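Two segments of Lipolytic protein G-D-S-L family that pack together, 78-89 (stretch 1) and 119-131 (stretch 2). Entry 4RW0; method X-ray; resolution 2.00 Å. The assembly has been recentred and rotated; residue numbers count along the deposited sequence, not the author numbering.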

# COMPACT_ATOMS: atom_id res chain seq x y z
N ASP A 78 -11.21 -5.11 -5.07
CA ASP A 78 -12.51 -4.47 -5.30
C ASP A 78 -12.64 -4.11 -6.78
O ASP A 78 -13.66 -4.40 -7.38
CB ASP A 78 -12.64 -3.22 -4.48
CG ASP A 78 -12.64 -3.52 -2.96
OD1 ASP A 78 -11.55 -3.62 -2.32
OD2 ASP A 78 -13.74 -3.68 -2.42
N ILE A 79 -11.58 -3.55 -7.36
CA ILE A 79 -11.58 -3.18 -8.76
C ILE A 79 -11.71 -4.41 -9.63
O ILE A 79 -12.52 -4.45 -10.60
CB ILE A 79 -10.41 -2.32 -9.08
CG1 ILE A 79 -10.54 -1.02 -8.33
CG2 ILE A 79 -10.28 -2.07 -10.59
CD1 ILE A 79 -9.25 -0.19 -8.38
N LEU A 80 -11.00 -5.49 -9.28
CA LEU A 80 -11.14 -6.71 -10.05
C LEU A 80 -12.56 -7.29 -9.97
O LEU A 80 -13.00 -7.96 -10.86
CB LEU A 80 -10.18 -7.78 -9.60
CG LEU A 80 -8.73 -7.50 -9.96
CD1 LEU A 80 -7.87 -8.50 -9.19
CD2 LEU A 80 -8.48 -7.61 -11.45
N GLN A 81 -13.25 -7.06 -8.89
CA GLN A 81 -14.60 -7.55 -8.74
C GLN A 81 -15.65 -6.59 -9.28
O GLN A 81 -16.80 -6.85 -9.16
CB GLN A 81 -14.88 -7.86 -7.28
CG GLN A 81 -14.22 -9.18 -6.92
CD GLN A 81 -14.16 -9.43 -5.43
OE1 GLN A 81 -14.59 -8.60 -4.62
NE2 GLN A 81 -13.63 -10.59 -5.05
N GLY A 82 -15.26 -5.46 -9.84
CA GLY A 82 -16.21 -4.63 -10.51
C GLY A 82 -16.59 -3.36 -9.81
O GLY A 82 -17.35 -2.61 -10.39
N ARG A 83 -16.05 -3.03 -8.63
CA ARG A 83 -16.45 -1.81 -7.97
C ARG A 83 -15.87 -0.62 -8.67
O ARG A 83 -14.78 -0.70 -9.27
CB ARG A 83 -16.09 -1.78 -6.48
CG ARG A 83 -16.33 -3.06 -5.66
CD ARG A 83 -17.77 -3.49 -5.69
NE ARG A 83 -18.69 -2.40 -5.30
CZ ARG A 83 -19.21 -2.19 -4.08
NH1 ARG A 83 -20.03 -1.17 -3.90
NH2 ARG A 83 -18.92 -2.98 -3.05
N ASP A 84 -16.52 0.53 -8.58
CA ASP A 84 -16.01 1.70 -9.25
C ASP A 84 -15.13 2.54 -8.33
O ASP A 84 -15.05 2.27 -7.11
CB ASP A 84 -17.18 2.48 -9.90
CG ASP A 84 -18.08 3.20 -8.88
OD1 ASP A 84 -17.69 3.45 -7.73
OD2 ASP A 84 -19.20 3.53 -9.27
N SER A 85 -14.46 3.52 -8.92
CA SER A 85 -13.50 4.37 -8.27
C SER A 85 -14.09 5.19 -7.16
O SER A 85 -13.40 5.55 -6.20
CB SER A 85 -12.88 5.36 -9.26
OG SER A 85 -13.87 6.12 -9.90
N THR A 86 -15.37 5.52 -7.28
CA THR A 86 -16.02 6.25 -6.19
C THR A 86 -16.15 5.39 -4.91
O THR A 86 -15.82 5.86 -3.82
CB THR A 86 -17.39 6.82 -6.66
OG1 THR A 86 -17.14 7.75 -7.73
CG2 THR A 86 -18.05 7.53 -5.48
N TYR A 87 -16.59 4.15 -5.06
CA TYR A 87 -16.70 3.26 -3.93
C TYR A 87 -15.29 3.04 -3.27
O TYR A 87 -15.12 3.16 -2.02
CB TYR A 87 -17.32 1.93 -4.33
CG TYR A 87 -17.19 0.94 -3.20
CD1 TYR A 87 -18.03 1.02 -2.06
CD2 TYR A 87 -16.18 -0.01 -3.19
CE1 TYR A 87 -17.88 0.15 -0.99
CE2 TYR A 87 -16.02 -0.89 -2.13
CZ TYR A 87 -16.86 -0.82 -1.03
OH TYR A 87 -16.65 -1.66 0.07
N VAL A 88 -14.30 2.73 -4.12
CA VAL A 88 -12.95 2.40 -3.64
C VAL A 88 -12.34 3.56 -2.93
O VAL A 88 -11.88 3.43 -1.77
CB VAL A 88 -12.08 1.84 -4.79
CG1 VAL A 88 -10.66 1.59 -4.29
CG2 VAL A 88 -12.66 0.53 -5.22
N TYR A 89 -12.42 4.75 -3.56
CA TYR A 89 -11.90 5.94 -2.93
C TYR A 89 -12.57 6.29 -1.60
O TYR A 89 -11.88 6.59 -0.63
CB TYR A 89 -11.90 7.15 -3.90
CG TYR A 89 -11.61 8.49 -3.24
CD1 TYR A 89 -10.34 8.82 -2.85
CD2 TYR A 89 -12.62 9.44 -3.05
CE1 TYR A 89 -10.08 10.00 -2.23
CE2 TYR A 89 -12.36 10.63 -2.43
CZ TYR A 89 -11.10 10.89 -2.03
OH TYR A 89 -10.79 12.05 -1.42
N GLY A 119 -9.17 -0.88 -19.55
CA GLY A 119 -10.44 -1.04 -18.83
C GLY A 119 -10.26 -0.84 -17.31
O GLY A 119 -10.24 0.28 -16.81
N LEU A 120 -10.06 -1.94 -16.60
CA LEU A 120 -9.91 -1.88 -15.13
C LEU A 120 -8.79 -0.95 -14.64
O LEU A 120 -8.92 -0.31 -13.59
CB LEU A 120 -9.73 -3.27 -14.55
CG LEU A 120 -10.95 -4.12 -14.74
CD1 LEU A 120 -10.71 -5.46 -14.11
CD2 LEU A 120 -12.17 -3.44 -14.14
N ASP A 121 -7.69 -0.85 -15.38
CA ASP A 121 -6.62 -0.00 -14.88
C ASP A 121 -6.97 1.44 -14.82
O ASP A 121 -6.31 2.23 -14.09
CB ASP A 121 -5.34 -0.13 -15.74
CG ASP A 121 -4.13 0.45 -15.02
OD1 ASP A 121 -3.83 -0.06 -13.88
OD2 ASP A 121 -3.55 1.45 -15.50
N LEU A 122 -7.95 1.84 -15.63
CA LEU A 122 -8.40 3.24 -15.57
C LEU A 122 -9.09 3.56 -14.22
O LEU A 122 -8.96 4.68 -13.70
CB LEU A 122 -9.35 3.59 -16.73
CG LEU A 122 -8.85 3.27 -18.15
CD1 LEU A 122 -9.92 3.63 -19.20
CD2 LEU A 122 -7.58 4.04 -18.45
N VAL A 123 -9.75 2.57 -13.64
CA VAL A 123 -10.37 2.75 -12.31
C VAL A 123 -9.27 2.98 -11.26
O VAL A 123 -9.31 3.93 -10.43
CB VAL A 123 -11.20 1.54 -11.93
CG1 VAL A 123 -11.91 1.80 -10.61
CG2 VAL A 123 -12.23 1.21 -13.00
N VAL A 124 -8.19 2.18 -11.37
CA VAL A 124 -7.02 2.31 -10.47
C VAL A 124 -6.44 3.71 -10.56
O VAL A 124 -6.15 4.38 -9.57
CB VAL A 124 -5.89 1.25 -10.83
CG1 VAL A 124 -4.62 1.53 -10.06
CG2 VAL A 124 -6.32 -0.14 -10.49
N ARG A 125 -6.30 4.18 -11.79
CA ARG A 125 -5.76 5.49 -11.99
C ARG A 125 -6.62 6.57 -11.41
O ARG A 125 -6.06 7.53 -10.87
CB ARG A 125 -5.48 5.77 -13.49
CG ARG A 125 -4.27 4.94 -13.96
CD ARG A 125 -4.09 4.85 -15.45
NE ARG A 125 -4.08 6.16 -16.02
CZ ARG A 125 -4.29 6.42 -17.32
NH1 ARG A 125 -4.48 5.44 -18.23
NH2 ARG A 125 -4.31 7.69 -17.71
N GLU A 126 -7.92 6.44 -11.55
CA GLU A 126 -8.89 7.44 -10.98
C GLU A 126 -8.81 7.45 -9.48
O GLU A 126 -8.77 8.50 -8.88
CB GLU A 126 -10.35 7.09 -11.38
CG GLU A 126 -10.74 7.31 -12.85
CD GLU A 126 -12.06 6.63 -13.29
OE1 GLU A 126 -12.87 6.16 -12.46
OE2 GLU A 126 -12.28 6.56 -14.52
N VAL A 127 -8.76 6.27 -8.85
CA VAL A 127 -8.59 6.18 -7.38
C VAL A 127 -7.32 6.89 -7.01
O VAL A 127 -7.32 7.72 -6.11
CB VAL A 127 -8.56 4.70 -6.89
CG1 VAL A 127 -8.12 4.57 -5.46
CG2 VAL A 127 -9.91 4.07 -7.07
N ASN A 128 -6.21 6.60 -7.72
CA ASN A 128 -4.95 7.13 -7.26
C ASN A 128 -4.87 8.65 -7.41
O ASN A 128 -4.27 9.32 -6.57
CB ASN A 128 -3.74 6.47 -7.96
CG ASN A 128 -3.49 5.05 -7.50
OD1 ASN A 128 -3.98 4.62 -6.48
ND2 ASN A 128 -2.72 4.30 -8.31
N GLU A 129 -5.43 9.20 -8.48
CA GLU A 129 -5.52 10.69 -8.58
C GLU A 129 -6.28 11.34 -7.43
O GLU A 129 -5.83 12.34 -6.85
CB GLU A 129 -6.19 11.14 -9.93
CG GLU A 129 -5.28 10.93 -11.13
CD GLU A 129 -3.84 11.48 -10.93
OE1 GLU A 129 -2.89 10.64 -11.01
OE2 GLU A 129 -3.66 12.71 -10.65
N GLN A 130 -7.38 10.74 -7.04
CA GLN A 130 -8.13 11.28 -5.91
C GLN A 130 -7.40 11.14 -4.60
O GLN A 130 -7.49 12.01 -3.73
CB GLN A 130 -9.50 10.66 -5.84
CG GLN A 130 -10.39 11.00 -7.03
CD GLN A 130 -11.70 10.25 -7.01
OE1 GLN A 130 -12.60 10.57 -6.25
NE2 GLN A 130 -11.82 9.24 -7.84
N LEU A 131 -6.61 10.07 -4.44
CA LEU A 131 -5.84 9.90 -3.22
C LEU A 131 -4.76 10.94 -3.15
O LEU A 131 -4.46 11.50 -2.08
CB LEU A 131 -5.19 8.47 -3.17
CG LEU A 131 -6.14 7.31 -2.88
CD1 LEU A 131 -5.41 5.94 -3.01
CD2 LEU A 131 -6.72 7.47 -1.46
O HOH W 1 -14.75 3.93 -11.89
O HOH W 2 -14.36 8.14 -8.38
O HOH W 3 -9.59 13.47 -3.58

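Stretch 2 is essentially one helix, and it packs against two short helical segments of stretch 1 joined by a turn. Together the two stretches bury 642 Å² of surface. The helix that begins at Ser-85 crosses the stretch 2 helix at -45°, with the axes 9.0 Å apart at their closest, a separation that suits the small side chains between them.

Leu-120 opens the contact. Its CB lies 4.2 Å from Ile-79 CG2, and leucine is long enough for its CD1 to meet Leu-80 CD2 at 4.1 Å; Leu-80 points away at its CA-to-CB bond, but its long side chain brings its end back. Asp-121 points away from stretch 1 and is buried, its carboxylate bonded elsewhere in the structure; Leu-122 lies out of reach and is exposed.

One turn on, Val-123 points toward stretch 1. Its CG1 is 3.9 Å from Ile-79 CG1 and 3.5 Å from Ser-85 N, so one methyl of this compact apolar residue packs against both the first helix and the start of the second. The turn between them depends on Gly-82, whose positive phi closes a Schellman motif, and on Asp-84, whose OD1 caps the new helix by accepting from Tyr-87 N at 3.0 Å. Val-124 points away at its CA-to-CB bond, yet its CG2 still reaches Ile-79 CD1 at 3.6 Å. Buried Ile-79 thus touches three contact residues; its beta-branched side chain, in the m, t rotamer, presents CG2 to Leu-120, CG1 to Val-123 and CD1 to Val-124.

Glu-126 supplies the direct hydrogen bond across the interface: Ser-85 OG donates to Glu-126 OE1 at 2.7 Å. Water 1 reinforces it, accepting from Ser-85 N at 3.0 Å and donating to Glu-126 OE1 at 3.0 Å.

Val-127 marks the close approach, its CA 5.3 Å from the CA of Ser-85. Valine is short and apolar, so its CG2 can lie 3.8 Å from both Ser-85 CA and Val-88 CG1. Serine is small enough to sit as a knob among Val-123, Glu-126, Val-127 and Gln-130, while its hydroxyl keeps a polar partner despite burial.

Gln-130 combines apolar and polar roles. Its CB sits over the face of the Tyr-89 ring, 3.8 Å from the centroid, in a CH-pi contact, while its NE2 donates to water 2 at 2.8 Å, which in turn donates to Ser-85 OG at 2.6 Å. Water 3 links Gln-130 O, at 2.6 Å, to Tyr-89 OH, at 2.8 Å. Finally, the apolar end of Leu-131 suits the ring's edge, its CD2 4.1 Å from Tyr-89 CD1.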